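Local coordinates for protein beta-glucosidase (PDB 5M6G) that probably hydrolyses terminal, non-reducing beta-D-glucosyl residues to release beta-D-glucose, as a two-domain member of glycosyl hydrolase family 3, at residues Asp61-Gln66 with Glu364-Ala369; His232-Gly237 with Thr290-Asp295. All coordinates share one frame; numbering follows the deposited sequence.

Contact 1. Residues Asp61-Gln66 with Glu364-Ala369; sequences DDKLGQ and ERIDDA
Lys63 NZ reaches Asp367 OD1 at 2.9 Å, a salt bridge that ties together two crossing helices of the family 3 N-terminal domain, 60-66 and 363-379. The ammonium meets OD1 on its syn side, 20° out of the carboxylate plane. The lysine chain gets there by running extended beyond CG, which also brings its CD to 3.4 Å from Asp367 OD1. The CB bond of Asp367 leads away from helix 60-66, and the carboxylate comes back toward the lysine.

Beside the ion pair the contact is apolar. Ile366 sets its CG2 methyl 3.7 Å from Lys63 CB, the root of the very chain that carries the charge, while its other branch ends with CD1 at 4.1 Å from Leu64 CD2. Leu352 of helix 345-357 packs on both Leu64 and Ile366, closing a small three-helix cluster. The segment axes cross at 56° and approach to 9.6 Å. Asn370 ND2, on helix 363-379, also reaches across to the carbonyl oxygen of Lys63, while it bonds Ile366 O of its own helix. Lys63 thus serves twice, its CB in the apolar part and its ammonium in a partly exposed ion pair.

Contact 2. Residues His232-Gly237 with Thr290-Asp295; sequences HYVGDG and TYLVND. With SOR (sorbitol), chain L.
Tyr233 and Leu292 join the end of a strand to a helix in the TIM-barrel-like N-terminal domain of this family 3 enzyme: strand 229-233 runs out into a loop beside helix 290-300. With CG anti to the backbone N (chi1 -175°), the tyrosine chain leads from a CB bond that already points at the helix. Farther out, CE2 lies 4.0 Å from Leu292 CB and more loosely beside Val293 CG2. The ring edge faces the Leu292 carbonyl, Tyr233 CE2 and CZ lying 3.2 and 3.3 Å from Leu292 O. At the tip, OH donates to Leu292 O at 2.7 Å. The donor stands 35° above the carbonyl plane, with a C=O...donor angle of 132°. Phe263 meets the same buried ring edge-to-face.

Val234, which follows a cis peptide bond, adds its CG1 methyl 4.0 Å from Leu292 CD1, the two side chains crossing at about a right angle. Its CB also lies over one face of the Tyr233 ring, toward the rim.

One residue before the tyrosine, and likewise after a cis peptide, His232 serves the sorbitol pocket. Its ND1 donates to Asp236 OD2 at 2.8 Å, nearly in the imidazole plane, and its backbone N donates to the same oxygen from above the carboxylate plane. The backbone bond helps place OD2, and the ND1 bond to it helps set the rotation of the ring, a His-carboxylate pair that positions the other ring nitrogen: His232 NE2 lies 2.6 Å from sorbitol O1, in a hydrogen bond whose donor could be either atom.

Overall arrangement
Both contacts belong to the N-terminal domain, and contact 2 is nested in the chain loop that contact 1 closes, yet they illustrate how chemistry follows place. They share no element: contact 1 joins helices 60-66 and 363-379, contact 2 strand 229-233 and helix 290-300. Contact 1, its centre about 29 Å from the centre of the chain, is partly buried and lies away from the annotated sites; there a charged pair can sit beside an apolar patch. Contact 2, its centre about 18 Å from that of the chain, is wholly buried. Its bond runs from a neutral hydroxyl to a main-chain carbonyl, and its first segment begins at a residue of the sorbitol pocket. The contacts do not touch.

Contact 1. Residues Asp61-Gln66 with Glu364-Ala369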
ATOM      1  N   ASP A  61      20.958 -25.376   8.984  1.00 16.23           N
ATOM      2  CA  ASP A  61      20.355 -24.445   9.934  1.00 18.86           C
ATOM      3  C   ASP A  61      20.543 -22.997   9.495  1.00 12.74           C
ATOM      4  O   ASP A  61      19.642 -22.170   9.684  1.00 12.94           O
ATOM      5  CB  ASP A  61      20.927 -24.659  11.337  1.00 17.60           C
ATOM      6  CG  ASP A  61      20.332 -25.875  12.023  1.00 23.75           C
ATOM      7  OD1 ASP A  61      19.598 -26.630  11.358  1.00 22.12           O
ATOM      8  OD2 ASP A  61      20.602 -26.087  13.220  1.00 23.89           O
ATOM      9  N   ASP A  62      21.699 -22.664   8.902  1.00 12.00           N
ATOM     10  CA  ASP A  62      21.866 -21.314   8.360  1.00 16.04           C
ATOM     11  C   ASP A  62      20.830 -21.044   7.277  1.00 15.84           C
ATOM     12  O   ASP A  62      20.239 -19.954   7.218  1.00 13.58           O
ATOM     13  CB  ASP A  62      23.272 -21.117   7.783  1.00 10.76           C
ATOM     14  CG  ASP A  62      24.383 -21.226   8.840  1.00 13.87           C
ATOM     15  OD1 ASP A  62      24.210 -20.681   9.951  1.00 16.31           O
ATOM     16  OD2 ASP A  62      25.433 -21.843   8.540  1.00 14.23           O
ATOM     17  N   LYS A  63      20.602 -22.032   6.406  1.00 13.92           N
ATOM     18  CA  LYS A  63      19.672 -21.861   5.295  1.00 14.20           C
ATOM     19  C   LYS A  63      18.233 -21.750   5.785  1.00 11.99           C
ATOM     20  O   LYS A  63      17.440 -20.979   5.230  1.00 13.72           O
ATOM     21  CB  LYS A  63      19.818 -23.034   4.314  1.00 15.12           C
ATOM     22  CG  LYS A  63      21.141 -23.061   3.558  1.00 13.38           C
ATOM     23  CD  LYS A  63      21.246 -24.304   2.668  1.00 16.00           C
ATOM     24  CE  LYS A  63      22.658 -24.467   2.109  1.00 13.88           C
ATOM     25  NZ  LYS A  63      22.760 -25.786   1.389  1.00 12.54           N
ATOM     26  N   LEU A  64      17.868 -22.519   6.810  1.00 12.29           N
ATOM     27  CA  LEU A  64      16.519 -22.407   7.352  1.00 12.55           C
ATOM     28  C   LEU A  64      16.298 -21.027   7.950  1.00 15.60           C
ATOM     29  O   LEU A  64      15.253 -20.401   7.724  1.00 12.11           O
ATOM     30  CB  LEU A  64      16.279 -23.487   8.403  1.00 10.52           C
ATOM     31  CG  LEU A  64      16.459 -24.916   7.872  1.00 16.21           C
ATOM     32  CD1 LEU A  64      16.328 -25.910   9.009  1.00 16.79           C
ATOM     33  CD2 LEU A  64      15.450 -25.230   6.746  1.00 14.33           C
ATOM     34  N   GLY A  65      17.290 -20.528   8.689  1.00 13.40           N
ATOM     35  CA  GLY A  65      17.183 -19.195   9.260  1.00 13.28           C
ATOM     36  C   GLY A  65      16.916 -18.127   8.221  1.00 13.38           C
ATOM     37  O   GLY A  65      16.101 -17.230   8.445  1.00 14.12           O
ATOM     38  N   GLN A  66      17.594 -18.205   7.069  1.00 14.55           N
ATOM     39  CA  GLN A  66      17.413 -17.175   6.049  1.00 13.55           C
ATOM     40  C   GLN A  66      15.979 -17.108   5.550  1.00 14.74           C
ATOM     41  O   GLN A  66      15.567 -16.061   5.050  1.00 12.49           O
ATOM     42  CB  GLN A  66      18.338 -17.397   4.850  1.00 11.21           C
ATOM     43  CG  GLN A  66      19.793 -17.055   5.089  1.00 13.93           C
ATOM     44  CD  GLN A  66      19.985 -15.602   5.446  1.00 18.78           C
ATOM     45  OE1 GLN A  66      19.679 -14.708   4.654  1.00 12.33           O
ATOM     46  NE2 GLN A  66      20.490 -15.354   6.649  1.00 14.76           N
ATOM     47  N   GLU A 364      16.622 -29.305  -2.504  1.00 17.05           N
ATOM     48  CA  GLU A 364      16.744 -28.269  -3.524  1.00 17.26           C
ATOM     49  C   GLU A 364      15.759 -27.128  -3.296  1.00 15.09           C
ATOM     50  O   GLU A 364      16.009 -26.007  -3.754  1.00 15.57           O
ATOM     51  CB  GLU A 364      16.547 -28.867  -4.917  1.00 17.42           C
ATOM     52  CG  GLU A 364      15.123 -29.276  -5.229  1.00 26.19           C
ATOM     53  CD  GLU A 364      14.913 -29.571  -6.702  1.00 46.03           C
ATOM     54  OE1 GLU A 364      14.351 -28.705  -7.420  1.00 47.75           O
ATOM     55  OE2 GLU A 364      15.331 -30.667  -7.140  1.00 38.76           O
ATOM     56  N   ARG A 365      14.655 -27.394  -2.597  1.00 12.20           N
ATOM     57  CA  ARG A 365      13.663 -26.357  -2.343  1.00 14.44           C
ATOM     58  C   ARG A 365      14.225 -25.328  -1.370  1.00 13.05           C
ATOM     59  O   ARG A 365      14.086 -24.114  -1.584  1.00 11.41           O
ATOM     60  CB  ARG A 365      12.368 -27.009  -1.829  1.00 12.87           C
ATOM     61  CG  ARG A 365      11.129 -26.095  -1.608  1.00 13.41           C
ATOM     62  CD  ARG A 365      10.545 -25.469  -2.890  1.00 13.65           C
ATOM     63  NE  ARG A 365      11.219 -24.230  -3.288  1.00 11.09           N
ATOM     64  CZ  ARG A 365      11.101 -23.071  -2.646  1.00 15.24           C
ATOM     65  NH1 ARG A 365      10.334 -22.986  -1.563  1.00 13.27           N
ATOM     66  NH2 ARG A 365      11.765 -21.999  -3.072  1.00 12.86           N
ATOM     67  N   ILE A 366      14.923 -25.798  -0.333  1.00 11.78           N
ATOM     68  CA  ILE A 366      15.602 -24.892   0.593  1.00 12.25           C
ATOM     69  C   ILE A 366      16.688 -24.107  -0.131  1.00 13.99           C
ATOM     70  O   ILE A 366      16.898 -22.913   0.132  1.00 14.18           O
ATOM     71  CB  ILE A 366      16.183 -25.682   1.783  1.00 15.23           C
ATOM     72  CG1 ILE A 366      15.093 -26.477   2.507  1.00 12.43           C
ATOM     73  CG2 ILE A 366      16.945 -24.746   2.742  1.00 10.31           C
ATOM     74  CD1 ILE A 366      13.914 -25.643   3.000  1.00 14.89           C
ATOM     75  N   ASP A 367      17.419 -24.769  -1.034  1.00 13.50           N
ATOM     76  CA  ASP A 367      18.489 -24.084  -1.754  1.00 14.81           C
ATOM     77  C   ASP A 367      17.926 -23.053  -2.718  1.00 15.03           C
ATOM     78  O   ASP A 367      18.494 -21.965  -2.879  1.00 14.95           O
ATOM     79  CB  ASP A 367      19.358 -25.091  -2.513  1.00 15.24           C
ATOM     80  CG  ASP A 367      20.310 -25.859  -1.607  1.00 22.70           C
ATOM     81  OD1 ASP A 367      20.466 -25.484  -0.429  1.00 15.65           O
ATOM     82  OD2 ASP A 367      20.915 -26.845  -2.093  1.00 20.32           O
ATOM     83  N   ASP A 368      16.818 -23.380  -3.386  1.00 13.10           N
ATOM     84  CA  ASP A 368      16.184 -22.401  -4.260  1.00 12.61           C
ATOM     85  C   ASP A 368      15.760 -21.165  -3.471  1.00 13.97           C
ATOM     86  O   ASP A 368      16.007 -20.030  -3.895  1.00 12.78           O
ATOM     87  CB  ASP A 368      14.987 -23.037  -4.972  1.00 11.33           C
ATOM     88  CG  ASP A 368      14.132 -22.022  -5.689  1.00 13.40           C
ATOM     89  OD1 ASP A 368      14.622 -21.428  -6.667  1.00 17.88           O
ATOM     90  OD2 ASP A 368      12.968 -21.827  -5.281  1.00 15.10           O
ATOM     91  N   ALA A 369      15.128 -21.364  -2.310  1.00 11.15           N
ATOM     92  CA  ALA A 369      14.700 -20.219  -1.511  1.00 12.01           C
ATOM     93  C   ALA A 369      15.898 -19.391  -1.075  1.00 12.45           C
ATOM     94  O   ALA A 369      15.864 -18.154  -1.121  1.00 12.03           O
ATOM     95  CB  ALA A 369      13.901 -20.691  -0.295  1.00 10.79           C
TER

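Contact 2. Residues His232-Gly237 with Thr290-Asp295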
ATOM      1  N   HIS A 232      -1.092  -8.599  -3.945  1.00 12.14           N
ATOM      2  CA  HIS A 232      -0.835  -9.919  -3.387  1.00 10.62           C
ATOM      3  C   HIS A 232      -1.159 -10.973  -4.455  1.00 11.99           C
ATOM      4  O   HIS A 232      -2.252 -10.981  -5.030  1.00 16.54           O
ATOM      5  CB  HIS A 232      -1.677 -10.167  -2.137  1.00 13.00           C
ATOM      6  CG  HIS A 232      -1.638  -9.048  -1.143  1.00 15.52           C
ATOM      7  ND1 HIS A 232      -2.395  -7.903  -1.277  1.00 14.72           N
ATOM      8  CD2 HIS A 232      -0.942  -8.905   0.012  1.00 17.58           C
ATOM      9  CE1 HIS A 232      -2.160  -7.097  -0.254  1.00 18.71           C
ATOM     10  NE2 HIS A 232      -1.287  -7.684   0.544  1.00 18.92           N
ATOM     11  N   TYR A 233      -0.201 -11.860  -4.703  1.00 13.43           N
ATOM     12  CA  TYR A 233      -0.289 -12.867  -5.754  1.00  9.85           C
ATOM     13  C   TYR A 233      -1.156 -14.055  -5.337  1.00 12.04           C
ATOM     14  O   TYR A 233      -0.817 -14.721  -4.364  1.00 11.41           O
ATOM     15  CB  TYR A 233       1.138 -13.354  -6.099  1.00 10.74           C
ATOM     16  CG  TYR A 233       1.177 -14.315  -7.262  1.00 12.58           C
ATOM     17  CD1 TYR A 233       1.275 -13.845  -8.564  1.00 14.87           C
ATOM     18  CD2 TYR A 233       1.087 -15.689  -7.063  1.00  9.28           C
ATOM     19  CE1 TYR A 233       1.278 -14.719  -9.649  1.00 13.70           C
ATOM     20  CE2 TYR A 233       1.084 -16.578  -8.147  1.00 10.27           C
ATOM     21  CZ  TYR A 233       1.188 -16.077  -9.433  1.00 13.97           C
ATOM     22  OH  TYR A 233       1.200 -16.910 -10.527  1.00 15.02           O
ATOM     23  N   VAL A 234      -2.265 -14.346  -6.032  1.00 12.95           N
ATOM     24  CA  VAL A 234      -2.825 -13.546  -7.122  1.00 10.35           C
ATOM     25  C   VAL A 234      -4.344 -13.651  -7.017  1.00 13.56           C
ATOM     26  O   VAL A 234      -4.873 -14.672  -6.574  1.00 14.63           O
ATOM     27  CB  VAL A 234      -2.310 -14.003  -8.523  1.00 17.55           C
ATOM     28  CG1 VAL A 234      -2.546 -15.500  -8.742  1.00 10.99           C
ATOM     29  CG2 VAL A 234      -2.942 -13.174  -9.655  1.00 12.43           C
ATOM     30  N   GLY A 235      -5.043 -12.584  -7.396  1.00 16.98           N
ATOM     31  CA  GLY A 235      -6.493 -12.563  -7.344  1.00 16.51           C
ATOM     32  C   GLY A 235      -7.087 -11.962  -6.093  1.00 18.02           C
ATOM     33  O   GLY A 235      -8.278 -12.168  -5.834  1.00 16.33           O
ATOM     34  N   ASP A 236      -6.294 -11.234  -5.295  1.00 14.04           N
ATOM     35  CA  ASP A 236      -6.825 -10.688  -4.049  1.00 13.93           C
ATOM     36  C   ASP A 236      -7.990  -9.724  -4.300  1.00 15.37           C
ATOM     37  O   ASP A 236      -8.892  -9.618  -3.464  1.00 16.45           O
ATOM     38  CB  ASP A 236      -5.698 -10.022  -3.238  1.00 13.25           C
ATOM     39  CG  ASP A 236      -4.870  -9.026  -4.051  1.00 15.66           C
ATOM     40  OD1 ASP A 236      -4.929  -9.029  -5.297  1.00 15.60           O
ATOM     41  OD2 ASP A 236      -4.134  -8.237  -3.429  1.00 21.57           O
ATOM     42  N   GLY A 237      -8.024  -9.056  -5.457  1.00 15.72           N
ATOM     43  CA  GLY A 237      -9.125  -8.160  -5.791  1.00 12.83           C
ATOM     44  C   GLY A 237     -10.348  -8.843  -6.360  1.00 14.72           C
ATOM     45  O   GLY A 237     -11.358  -8.191  -6.656  1.00 13.71           O
ATOM     46  N   THR A 290       1.020 -24.850  -5.393  1.00 17.09           N
ATOM     47  CA  THR A 290       2.207 -25.137  -6.186  1.00 17.79           C
ATOM     48  C   THR A 290       2.027 -24.668  -7.626  1.00 14.24           C
ATOM     49  O   THR A 290       2.962 -24.141  -8.242  1.00 14.62           O
ATOM     50  CB  THR A 290       2.510 -26.638  -6.139  1.00 19.73           C
ATOM     51  OG1 THR A 290       2.557 -27.069  -4.772  1.00 19.54           O
ATOM     52  CG2 THR A 290       3.846 -26.940  -6.794  1.00 16.38           C
ATOM     53  N   TYR A 291       0.820 -24.831  -8.173  1.00 14.83           N
ATOM     54  CA  TYR A 291       0.591 -24.449  -9.561  1.00 14.51           C
ATOM     55  C   TYR A 291       0.794 -22.948  -9.755  1.00 12.98           C
ATOM     56  O   TYR A 291       1.575 -22.522 -10.612  1.00 15.07           O
ATOM     57  CB  TYR A 291      -0.813 -24.875 -10.017  1.00 14.48           C
ATOM     58  CG  TYR A 291      -1.135 -24.400 -11.417  1.00 15.31           C
ATOM     59  CD1 TYR A 291      -0.411 -24.868 -12.506  1.00 16.61           C
ATOM     60  CD2 TYR A 291      -2.152 -23.474 -11.648  1.00 15.56           C
ATOM     61  CE1 TYR A 291      -0.679 -24.432 -13.788  1.00 15.62           C
ATOM     62  CE2 TYR A 291      -2.435 -23.029 -12.931  1.00 17.24           C
ATOM     63  CZ  TYR A 291      -1.698 -23.519 -13.999  1.00 21.78           C
ATOM     64  OH  TYR A 291      -1.966 -23.087 -15.279  1.00 19.27           O
ATOM     65  N   LEU A 292       0.116 -22.125  -8.952  1.00 11.30           N
ATOM     66  CA  LEU A 292       0.195 -20.690  -9.204  1.00 13.60           C
ATOM     67  C   LEU A 292       1.547 -20.122  -8.792  1.00 14.63           C
ATOM     68  O   LEU A 292       2.099 -19.267  -9.494  1.00 14.04           O
ATOM     69  CB  LEU A 292      -0.951 -19.954  -8.499  1.00 13.36           C
ATOM     70  CG  LEU A 292      -2.337 -20.201  -9.101  1.00 14.13           C
ATOM     71  CD1 LEU A 292      -3.393 -19.367  -8.395  1.00 14.94           C
ATOM     72  CD2 LEU A 292      -2.336 -19.891 -10.593  1.00 12.83           C
ATOM     73  N   VAL A 293       2.110 -20.591  -7.675  1.00 14.16           N
ATOM     74  CA  VAL A 293       3.344 -19.989  -7.161  1.00 15.17           C
ATOM     75  C   VAL A 293       4.567 -20.579  -7.855  1.00 15.41           C
ATOM     76  O   VAL A 293       5.431 -19.850  -8.353  1.00 16.58           O
ATOM     77  CB  VAL A 293       3.437 -20.156  -5.631  1.00 14.98           C
ATOM     78  CG1 VAL A 293       4.751 -19.586  -5.119  1.00 14.25           C
ATOM     79  CG2 VAL A 293       2.282 -19.467  -4.949  1.00 11.30           C
ATOM     80  N   ASN A 294       4.676 -21.906  -7.895  1.00 16.09           N
ATOM     81  CA  ASN A 294       5.859 -22.470  -8.533  1.00 12.49           C
ATOM     82  C   ASN A 294       5.697 -22.554 -10.043  1.00 16.31           C
ATOM     83  O   ASN A 294       6.560 -22.078 -10.793  1.00 18.33           O
ATOM     84  CB  ASN A 294       6.189 -23.845  -7.963  1.00 17.08           C
ATOM     85  CG  ASN A 294       7.459 -24.414  -8.565  1.00 26.24           C
ATOM     86  OD1 ASN A 294       8.564 -24.077  -8.140  1.00 26.94           O
ATOM     87  ND2 ASN A 294       7.307 -25.255  -9.587  1.00 21.59           N
ATOM     88  N   ASP A 295       4.598 -23.146 -10.513  1.00 14.45           N
ATOM     89  CA  ASP A 295       4.494 -23.434 -11.941  1.00 15.30           C
ATOM     90  C   ASP A 295       4.272 -22.160 -12.748  1.00 18.62           C
ATOM     91  O   ASP A 295       4.938 -21.935 -13.766  1.00 17.94           O
ATOM     92  CB  ASP A 295       3.376 -24.446 -12.196  1.00 14.27           C
ATOM     93  CG  ASP A 295       3.704 -25.825 -11.639  1.00 18.66           C
ATOM     94  OD1 ASP A 295       4.843 -26.030 -11.167  1.00 19.58           O
ATOM     95  OD2 ASP A 295       2.824 -26.707 -11.679  1.00 18.95           O
TER
HETATM   96  C1  SOR L 711      -0.036  -6.949   3.317  1.00 25.88           C
HETATM   97  C2  SOR L 711       0.904  -6.337   4.341  1.00 38.96           C
HETATM   98  C3  SOR L 711       0.756  -7.092   5.659  1.00 43.25           C
HETATM   99  C4  SOR L 711       1.394  -6.319   6.809  1.00 31.59           C
HETATM  100  C5  SOR L 711       0.822  -6.702   8.178  1.00 40.79           C
HETATM  101  C6  SOR L 711       1.253  -5.641   9.186  1.00 25.74           C
HETATM  102  O1  SOR L 711      -0.347  -6.016   2.310  1.00 22.27           O
HETATM  103  O2  SOR L 711       2.239  -6.421   3.874  1.00 26.60           O
HETATM  104  O3  SOR L 711       1.380  -8.342   5.523  1.00 35.74           O
HETATM  105  O4  SOR L 711       2.792  -6.526   6.807  1.00 40.21           O
HETATM  106  O5  SOR L 711      -0.595  -6.813   8.152  1.00 37.75           O
HETATM  107  O6  SOR L 711       0.452  -5.707  10.347  1.00 35.41           O